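Local coordinates for outer membrane associated protein (Francisella tularensis subsp. tularensis, PDB 6U83) that probably tethers the outer membrane to peptidoglycan through its OmpA-like domain, and may act as a porin as a whole protein, at the D-alanine site. Coordinates in Å, arbitrary orientation; residue numbers count along the deposited sequence, not the author numbering.

The D-alanine site. Residues 65-67, 100-101, 113, 116, 120, 160. With DAL (D-alanine), chain B.
The peptidoglycan-binding pocket of the OmpA-like domain, formed by helix 110-130 and the loops at residues 65-67, 100-101 and 160, illustrates how a small amino acid is held at both its carboxylate and its amino group. D-alanine, almost wholly buried, may come from purification or crystallisation and may mimic the D-centre of peptidoglycan diaminopimelate. Asp67 and Arg120 are the family's conserved peptidoglycan-binding pair. Arg120, extended from CG to NE, meets the carboxylate end-on, nearly in the guanidinium plane: NH1 donates to D-alanine OXT at 2.8 Å. Its NH2 forms a salt bridge to D-alanine O at 2.5 Å. D-alanine O also accepts Asp67 N at 2.9 Å, fairly straight (166° at H). D-alanine OXT likewise accepts Ser101 N at 3.0 Å. Leu116 CG sits centrally over one guanidinium face and Gln160 C toward the rim of the other, which should steady its rotation. Leu116 CD2 and Gln160 CG sandwich the carboxylate, CD2 also reaching the methyl. D-alanine N donates to Ser101 O and, at 2.7 Å, to Asn113 OD1, both from above the carbonyl plane. Tyr66, with CG anti to its backbone N (chi1 174°), presents a ring face to the methyl, CE1 lying 3.5 Å from D-alanine CB. Near the amino group, Ser101 OG is held by Gln160, donating in plane to a lone pair of Gln160 OE1 at 2.9 Å.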
loop_
_atom_site.group_PDB
_atom_site.type_symbol
_atom_site.label_atom_id
_atom_site.label_comp_id
_atom_site.label_asym_id
_atom_site.label_seq_id
_atom_site.Cartn_x
_atom_site.Cartn_y
_atom_site.Cartn_z
ATOM N N ALA A 65 -0.145 -12.809 -6.059
ATOM C CA ALA A 65 0.069 -14.245 -6.149
ATOM C C ALA A 65 1.550 -14.568 -6.397
ATOM O O ALA A 65 2.359 -13.716 -6.793
ATOM C CB ALA A 65 -0.785 -14.846 -7.266
ATOM N N TYR A 66 1.890 -15.831 -6.176
ATOM C CA TYR A 66 3.271 -16.275 -6.214
ATOM C C TYR A 66 3.903 -15.999 -7.579
ATOM O O TYR A 66 3.372 -16.400 -8.621
ATOM C CB TYR A 66 3.303 -17.768 -5.870
ATOM C CG TYR A 66 4.661 -18.406 -5.998
ATOM C CD1 TYR A 66 5.598 -18.280 -4.986
ATOM C CD2 TYR A 66 5.017 -19.116 -7.142
ATOM C CE1 TYR A 66 6.836 -18.857 -5.089
ATOM C CE2 TYR A 66 6.270 -19.700 -7.266
ATOM C CZ TYR A 66 7.180 -19.558 -6.236
ATOM O OH TYR A 66 8.431 -20.129 -6.334
ATOM N N ASP A 67 5.031 -15.285 -7.577
ATOM C CA ASP A 67 5.846 -14.994 -8.760
ATOM C C ASP A 67 5.163 -14.033 -9.724
ATOM O O ASP A 67 5.603 -13.898 -10.879
ATOM C CB ASP A 67 6.229 -16.279 -9.503
ATOM C CG ASP A 67 7.563 -16.182 -10.222
ATOM O OD1 ASP A 67 8.357 -15.264 -9.919
ATOM O OD2 ASP A 67 7.812 -17.038 -11.102
ATOM N N ALA A 100 8.786 -9.199 -1.507
ATOM C CA ALA A 100 8.654 -10.564 -1.984
ATOM C C ALA A 100 8.734 -11.520 -0.797
ATOM O O ALA A 100 9.153 -11.153 0.304
ATOM C CB ALA A 100 9.726 -10.886 -3.053
ATOM N N SER A 101 8.289 -12.747 -1.019
ATOM C CA SER A 101 8.538 -13.790 -0.040
ATOM C C SER A 101 9.854 -14.479 -0.375
ATOM O O SER A 101 10.308 -14.478 -1.520
ATOM C CB SER A 101 7.394 -14.805 -0.029
ATOM O OG SER A 101 7.272 -15.452 -1.290
ATOM N N ASN A 113 14.239 -11.876 -6.636
ATOM C CA ASN A 113 13.091 -11.381 -5.879
ATOM C C ASN A 113 13.151 -9.880 -5.670
ATOM O O ASN A 113 12.107 -9.232 -5.517
ATOM C CB ASN A 113 13.016 -12.087 -4.540
ATOM C CG ASN A 113 12.411 -13.470 -4.662
ATOM O OD1 ASN A 113 11.191 -13.613 -4.808
ATOM N ND2 ASN A 113 13.261 -14.498 -4.611
ATOM N N LEU A 116 11.596 -8.797 -8.879
ATOM C CA LEU A 116 10.172 -9.060 -8.740
ATOM C C LEU A 116 9.499 -7.965 -7.930
ATOM O O LEU A 116 8.500 -7.376 -8.362
ATOM C CB LEU A 116 9.991 -10.432 -8.100
ATOM C CG LEU A 116 8.572 -10.867 -7.797
ATOM C CD1 LEU A 116 7.670 -10.657 -9.015
ATOM C CD2 LEU A 116 8.603 -12.327 -7.336
ATOM N N ARG A 120 6.569 -5.230 -8.839
ATOM C CA ARG A 120 5.301 -5.075 -8.133
ATOM C C ARG A 120 5.036 -3.604 -7.825
ATOM O O ARG A 120 3.952 -3.080 -8.118
ATOM C CB ARG A 120 5.319 -5.925 -6.858
ATOM C CG ARG A 120 5.198 -7.460 -7.130
ATOM C CD ARG A 120 5.319 -8.325 -5.849
ATOM N NE ARG A 120 4.953 -9.704 -6.160
ATOM C CZ ARG A 120 5.409 -10.782 -5.525
ATOM N NH1 ARG A 120 6.283 -10.671 -4.522
ATOM N NH2 ARG A 120 4.974 -11.980 -5.898
ATOM N N GLN A 160 4.380 -11.282 -0.093
ATOM C CA GLN A 160 4.316 -10.926 -1.509
ATOM C C GLN A 160 3.359 -9.749 -1.678
ATOM O O GLN A 160 2.150 -9.946 -1.860
ATOM C CB GLN A 160 3.858 -12.140 -2.312
ATOM C CG GLN A 160 4.787 -13.356 -2.199
ATOM C CD GLN A 160 4.086 -14.673 -2.559
ATOM O OE1 GLN A 160 4.684 -15.744 -2.463
ATOM N NE2 GLN A 160 2.815 -14.594 -2.970
HETATM N N DAL B . 9.299 -15.193 -3.693
HETATM C CA DAL B . 8.092 -15.362 -4.490
HETATM C CB DAL B . 8.448 -15.838 -5.908
HETATM C C DAL B . 7.241 -14.095 -4.546
HETATM O O DAL B . 6.270 -14.068 -5.307
HETATM O OXT DAL B . 7.491 -13.090 -3.853
#